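Local coordinates for cytoplasmic protein (Cryptococcus neoformans var. grubii serotype A, PDB 7LPO), which probably hydrolyses steryl beta-glucosides, acting as a fungal sterylglucosidase of glycoside hydrolase family 5, at residues F72-K75 against P76-D80; A84-H87 against L88-K92; I125-L128 against R129-E133. One frame throughout, in Å; residues are numbered along the deposited sequence.

Contact 1: residues F72-K75 against P76-D80; sequences FINK and PLNLD
The side-chain amides of Asn74 and Asn78 lie stacked, their planes only 10° apart and Asn74 CG 3.9 Å from Asn78 CG. Asn78 carries its CG opposite its backbone N (chi1 -169°), which helps lay its amide against that of Asn74. At the edge of the first amide, near its plane, Asn74 ND2 donates to Asp80 OD2 at 3.2 Å, reaching that oxygen from above the carboxylate, which stands roughly at right angles to the amide. Asn74 OD1 accepts the backbone N-H of Leu79 at 3.1 Å in an almost straight bond, the donor coming from above the carbonyl plane. A water donates to both Asn74 OD1 and Asp80 OD1, so amide and carboxylate are joined twice. Asn78 OD1 accepts from Asp80 N at 2.7 Å, an Asx turn that fixes the second amide of the stack. Asn74 suits its place doubly, since it carries donor and acceptor on one flat group and takes up the positive phi (77°) of the type II turn Phe72-Lys75. Just beyond, a cis peptide bond joins Lys75 to Pro76, and the lysine ammonium leaves for the carbonyls of His49 and Ser46. With its oxygen held by a backbone N-H and a water, and its nitrogen by a carboxylate, the Asn74 amide has its flip state settled, and this irregular loop between helices 61-66 and 83-93 is held by side-chain bonds.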
# COMPACT_ATOMS: atom_id res chain seq x y z
N PHE A 72 -7.21 -13.34 13.69
CA PHE A 72 -6.58 -13.21 12.39
C PHE A 72 -5.80 -14.44 11.99
O PHE A 72 -5.20 -14.44 10.90
CB PHE A 72 -5.64 -12.00 12.38
CG PHE A 72 -6.35 -10.68 12.37
CD1 PHE A 72 -6.90 -10.16 13.54
CD2 PHE A 72 -6.45 -9.96 11.21
CE1 PHE A 72 -7.54 -8.94 13.53
CE2 PHE A 72 -7.09 -8.74 11.19
CZ PHE A 72 -7.63 -8.22 12.34
N ILE A 73 -5.77 -15.49 12.81
CA ILE A 73 -4.94 -16.64 12.51
C ILE A 73 -5.34 -17.24 11.17
O ILE A 73 -6.53 -17.33 10.84
CB ILE A 73 -5.04 -17.70 13.62
CG1 ILE A 73 -4.49 -17.15 14.93
CG2 ILE A 73 -4.28 -18.95 13.21
CD1 ILE A 73 -3.03 -17.42 15.16
N ASN A 74 -4.33 -17.65 10.40
CA ASN A 74 -4.45 -18.33 9.11
C ASN A 74 -4.81 -17.38 7.98
O ASN A 74 -5.15 -17.84 6.89
CB ASN A 74 -5.46 -19.48 9.17
CG ASN A 74 -4.85 -20.75 9.73
OD1 ASN A 74 -3.66 -21.02 9.54
ND2 ASN A 74 -5.66 -21.53 10.44
N LYS A 75 -4.72 -16.07 8.20
CA LYS A 75 -4.65 -15.10 7.11
C LYS A 75 -3.31 -14.39 7.19
O LYS A 75 -2.95 -13.89 8.26
CB LYS A 75 -5.79 -14.07 7.20
CG LYS A 75 -7.17 -14.67 7.00
CD LYS A 75 -8.21 -13.78 7.66
CE LYS A 75 -9.33 -13.46 6.69
NZ LYS A 75 -9.89 -12.11 6.96
N PRO A 76 -2.57 -14.26 6.09
CA PRO A 76 -3.05 -14.46 4.71
C PRO A 76 -3.10 -15.90 4.22
O PRO A 76 -3.85 -16.18 3.29
CB PRO A 76 -2.03 -13.66 3.87
CG PRO A 76 -0.74 -13.80 4.66
CD PRO A 76 -1.16 -13.82 6.14
N LEU A 77 -2.32 -16.79 4.81
CA LEU A 77 -2.20 -18.16 4.32
C LEU A 77 -2.61 -19.15 5.40
O LEU A 77 -2.19 -19.04 6.56
CB LEU A 77 -0.77 -18.43 3.88
CG LEU A 77 -0.28 -17.70 2.63
CD1 LEU A 77 1.19 -18.04 2.43
CD2 LEU A 77 -1.10 -18.05 1.40
N ASN A 78 -3.45 -20.11 5.02
CA ASN A 78 -3.86 -21.17 5.93
C ASN A 78 -2.76 -22.22 6.00
O ASN A 78 -2.36 -22.79 4.98
CB ASN A 78 -5.17 -21.79 5.46
CG ASN A 78 -5.77 -22.71 6.50
OD1 ASN A 78 -5.11 -23.62 6.99
ND2 ASN A 78 -7.01 -22.46 6.86
N LEU A 79 -2.25 -22.47 7.20
CA LEU A 79 -1.15 -23.40 7.40
C LEU A 79 -1.63 -24.77 7.87
O LEU A 79 -0.80 -25.65 8.11
CB LEU A 79 -0.14 -22.82 8.39
CG LEU A 79 0.48 -21.47 7.98
CD1 LEU A 79 1.34 -20.89 9.10
CD2 LEU A 79 1.31 -21.58 6.72
N ASP A 80 -2.94 -24.97 8.00
CA ASP A 80 -3.48 -26.24 8.47
C ASP A 80 -3.97 -27.14 7.34
O ASP A 80 -4.07 -28.36 7.55
CB ASP A 80 -4.64 -26.01 9.44
CG ASP A 80 -4.22 -25.25 10.69
OD1 ASP A 80 -3.05 -25.39 11.12
OD2 ASP A 80 -5.06 -24.52 11.26
O HOH W 1 -2.44 -22.32 11.83

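Contact 2: residues A84-H87 against L88-K92; sequences ADLH and LARLK
His87 and Arg90 leave the helix by different first torsions: CG of the histidine lies beside its backbone N (chi1 -71°), whereas the arginine's is swung opposite to its own (chi1 -174°), and a bend at chi3 then turns the guanidinium back along the helix. The two side chains consequently run side by side in the same direction, and Arg90 NH1 comes to 3.3 Å from His87 ND1. The imidazole nitrogen lies at the edge of the guanidinium, near its plane, while the ring itself is turned 67° against it. Both nitrogens share a firmer partner, the hydroxyl of Tyr573, and Arg90 NE bonds to the carbonyl of Leu654. Arginine suits this place because its several N-H groups serve both at once; histidine offers a nitrogen to Tyr573 and a flat ring that packs edge-to-face with Trp593. Above one face of the guanidinium, displaced toward the rim, is the carbonyl oxygen of Leu86, and Leu86 CG is 4.0 Å from Arg90 NH2.

Beneath the side chains runs the regular ladder of the helix, including Arg90 N to Leu86 O at 3.0 Å and Leu91 N to His87 O at 3.0 Å. Ala89, with only a methyl group, sets its CB 3.2 Å from Asp85 O and touches Trp134; the longer Leu88 also meets the same tryptophan. These are i to i+3 and i to i+4 neighbours on an alpha-helix, here helix 83-93, within the TIM-barrel-type sequence region of a family 5 glycoside hydrolase.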
# COMPACT_ATOMS: atom_id res chain seq x y z
N ALA A 84 -1.34 -23.35 1.72
CA ALA A 84 -0.36 -22.27 1.76
C ALA A 84 0.76 -22.48 0.74
O ALA A 84 1.21 -21.53 0.10
CB ALA A 84 0.22 -22.13 3.17
N ASP A 85 1.23 -23.72 0.59
CA ASP A 85 2.32 -23.98 -0.33
C ASP A 85 1.90 -23.81 -1.78
O ASP A 85 2.72 -23.46 -2.63
CB ASP A 85 2.87 -25.39 -0.12
CG ASP A 85 3.57 -25.55 1.22
OD1 ASP A 85 4.70 -25.03 1.36
OD2 ASP A 85 2.98 -26.16 2.15
N LEU A 86 0.63 -24.08 -2.09
CA LEU A 86 0.17 -23.93 -3.47
C LEU A 86 0.15 -22.47 -3.89
O LEU A 86 0.52 -22.14 -5.02
CB LEU A 86 -1.22 -24.55 -3.62
CG LEU A 86 -1.70 -24.76 -5.05
CD1 LEU A 86 -0.67 -25.47 -5.91
CD2 LEU A 86 -3.02 -25.55 -5.05
N HIS A 87 -0.26 -21.57 -2.99
CA HIS A 87 -0.26 -20.15 -3.31
C HIS A 87 1.15 -19.63 -3.52
O HIS A 87 1.42 -18.91 -4.50
CB HIS A 87 -0.95 -19.37 -2.20
CG HIS A 87 -2.43 -19.59 -2.14
ND1 HIS A 87 -3.27 -19.26 -3.17
CD2 HIS A 87 -3.21 -20.10 -1.16
CE1 HIS A 87 -4.51 -19.56 -2.84
NE2 HIS A 87 -4.50 -20.06 -1.62
N LEU A 88 2.08 -19.98 -2.63
CA LEU A 88 3.46 -19.52 -2.79
C LEU A 88 4.08 -20.12 -4.05
O LEU A 88 4.83 -19.45 -4.75
CB LEU A 88 4.28 -19.87 -1.55
CG LEU A 88 3.85 -19.17 -0.26
CD1 LEU A 88 4.53 -19.77 0.97
CD2 LEU A 88 4.13 -17.68 -0.31
N ALA A 89 3.77 -21.38 -4.35
CA ALA A 89 4.26 -21.99 -5.58
C ALA A 89 3.80 -21.19 -6.78
O ALA A 89 4.58 -20.92 -7.70
CB ALA A 89 3.79 -23.44 -5.68
N ARG A 90 2.52 -20.81 -6.80
CA ARG A 90 1.99 -20.03 -7.91
C ARG A 90 2.74 -18.72 -8.04
O ARG A 90 3.19 -18.35 -9.13
CB ARG A 90 0.50 -19.79 -7.69
CG ARG A 90 -0.21 -19.12 -8.86
CD ARG A 90 -1.74 -19.05 -8.61
NE ARG A 90 -2.36 -20.38 -8.58
CZ ARG A 90 -2.90 -20.95 -7.50
NH1 ARG A 90 -2.92 -20.31 -6.33
NH2 ARG A 90 -3.43 -22.15 -7.60
N LEU A 91 2.91 -18.00 -6.93
CA LEU A 91 3.61 -16.72 -6.99
C LEU A 91 5.04 -16.89 -7.48
O LEU A 91 5.53 -16.10 -8.30
CB LEU A 91 3.58 -16.05 -5.62
CG LEU A 91 2.19 -15.73 -5.07
CD1 LEU A 91 2.26 -15.20 -3.64
CD2 LEU A 91 1.49 -14.71 -5.97
N LYS A 92 5.72 -17.94 -7.01
CA LYS A 92 7.10 -18.16 -7.46
C LYS A 92 7.14 -18.53 -8.94
O LYS A 92 8.01 -18.06 -9.68
CB LYS A 92 7.76 -19.24 -6.62
CG LYS A 92 9.29 -19.12 -6.56
CD LYS A 92 9.69 -18.00 -5.61
CE LYS A 92 11.20 -17.82 -5.55
NZ LYS A 92 11.64 -16.59 -6.28

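Contact 3: residues I125-L128 against R129-E133; sequences IAVL and RKCKE
Ile125 and Arg129, one helical turn apart, run alongside each other in the same direction, and the CG2 methyl of Ile125 sits over one face of the guanidinium, 4.0 Å from Arg129 NH2. The aliphatic part of the arginine touches too: Arg129 CG is 3.4 Å from Ile125 O, the same oxygen that accepts Arg129 N at 2.9 Å. The backbone bond closes the turn, and the methyl packs against the guanidinium face. A second pair lies on the buried flank, where Val127 CG1 meets Cys131 SG at 4.2 Å. Set beside its own backbone N (chi1 -61°), Cys131 SG also comes to 3.3 Å from Val127 O. The backbone bond of this turn, Cys131 N to Val127 O, is 3.0 Å long.

Further out, each flank has its own neighbours. Val127 and Cys131 face strand 98-104 through Tyr101 and Leu99, and Leu128 packs on Val138 and Met140 of strand 137-143; compact apolar groups suit a helix lying against these two strands. Ile125 and Leu128 also touch Ile251 of helix 232-254. Asp257, just past that helix, forms a salt bridge with Arg129 NH1, and Glu254 O, at its last residue, accepts from NH2; together they hold the guanidinium by both terminal nitrogens while Ile125 supports its face. Arginine fits here because its flat head can take apolar packing on a face and polar bonds at its ends. The chemistry thus gives the helix two kinds of attachment: apolar packing reaches both the strands and helix 232-254, while the salt bridge and the Glu254 carbonyl fix the position of the guanidinium on the partly exposed flank.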
# COMPACT_ATOMS: atom_id res chain seq x y z
N ILE A 125 5.37 -15.55 12.04
CA ILE A 125 6.70 -16.15 11.92
C ILE A 125 6.63 -17.44 11.12
O ILE A 125 7.49 -17.71 10.27
CB ILE A 125 7.31 -16.37 13.31
CG1 ILE A 125 7.87 -15.04 13.83
CG2 ILE A 125 8.36 -17.46 13.28
CD1 ILE A 125 8.12 -15.02 15.32
N ALA A 126 5.62 -18.27 11.39
CA ALA A 126 5.45 -19.50 10.63
C ALA A 126 5.21 -19.22 9.16
O ALA A 126 5.76 -19.90 8.29
CB ALA A 126 4.27 -20.31 11.21
N VAL A 127 4.39 -18.22 8.85
CA VAL A 127 4.19 -17.82 7.46
C VAL A 127 5.51 -17.35 6.85
O VAL A 127 5.87 -17.73 5.73
CB VAL A 127 3.11 -16.73 7.35
CG1 VAL A 127 3.02 -16.21 5.92
CG2 VAL A 127 1.77 -17.27 7.82
N LEU A 128 6.26 -16.53 7.58
CA LEU A 128 7.53 -16.06 7.06
C LEU A 128 8.49 -17.22 6.79
O LEU A 128 9.24 -17.19 5.82
CB LEU A 128 8.16 -15.06 8.04
CG LEU A 128 7.36 -13.77 8.19
CD1 LEU A 128 7.98 -12.87 9.25
CD2 LEU A 128 7.25 -13.04 6.84
N ARG A 129 8.45 -18.25 7.63
CA ARG A 129 9.33 -19.40 7.41
C ARG A 129 9.03 -20.09 6.08
O ARG A 129 9.95 -20.47 5.35
CB ARG A 129 9.21 -20.39 8.56
CG ARG A 129 9.95 -19.95 9.82
CD ARG A 129 10.38 -21.15 10.64
NE ARG A 129 10.36 -20.86 12.07
CZ ARG A 129 11.37 -20.30 12.73
NH1 ARG A 129 12.48 -19.95 12.09
NH2 ARG A 129 11.26 -20.08 14.04
N LYS A 130 7.75 -20.26 5.75
CA LYS A 130 7.39 -20.86 4.47
C LYS A 130 7.79 -19.95 3.31
O LYS A 130 8.25 -20.44 2.27
CB LYS A 130 5.90 -21.16 4.42
CG LYS A 130 5.51 -22.42 5.17
CD LYS A 130 4.10 -22.86 4.84
CE LYS A 130 3.91 -24.35 5.12
NZ LYS A 130 4.82 -25.20 4.29
N CYS A 131 7.61 -18.63 3.45
CA CYS A 131 8.11 -17.73 2.41
C CYS A 131 9.60 -17.93 2.18
O CYS A 131 10.06 -17.92 1.03
CB CYS A 131 7.82 -16.28 2.79
SG CYS A 131 6.06 -15.91 2.98
N LYS A 132 10.36 -18.13 3.25
CA LYS A 132 11.80 -18.34 3.11
C LYS A 132 12.10 -19.65 2.40
O LYS A 132 12.98 -19.71 1.53
CB LYS A 132 12.46 -18.31 4.48
CG LYS A 132 13.98 -18.41 4.45
CD LYS A 132 14.52 -18.51 5.87
CE LYS A 132 16.01 -18.80 5.87
NZ LYS A 132 16.40 -19.54 7.11
N GLU A 133 11.37 -20.71 2.74
CA GLU A 133 11.56 -21.99 2.07
C GLU A 133 11.35 -21.87 0.57
O GLU A 133 12.03 -22.53 -0.22
CB GLU A 133 10.62 -23.04 2.66
CG GLU A 133 11.07 -23.63 3.98
CD GLU A 133 9.92 -24.24 4.77
OE1 GLU A 133 9.85 -24.01 6.00
OE2 GLU A 133 9.08 -24.94 4.15

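Overall arrangement
Contacts 1, 2 and 3 follow one another along the chain: the loop 72-80, then helix 83-93, then helix 118-133, with strand 98-104 between the two helices. Their centres are 12 to 14 Å apart, on the same side of the chain's centre. Contacts 2 and 3 are joined by a salt bridge, Asp85 OD1 to Lys130 NZ at 2.9 Å, beside packing of Leu88 on Lys130. The loop and the two helices thus pack against one another, with Leu79 of contact 1 touching Ala84 on one helix and Ala126, Val127 and Lys130 on the other. The second helix packs against parallel strands 98-104 and 137-143, as expected of a TIM-barrel glycosidase.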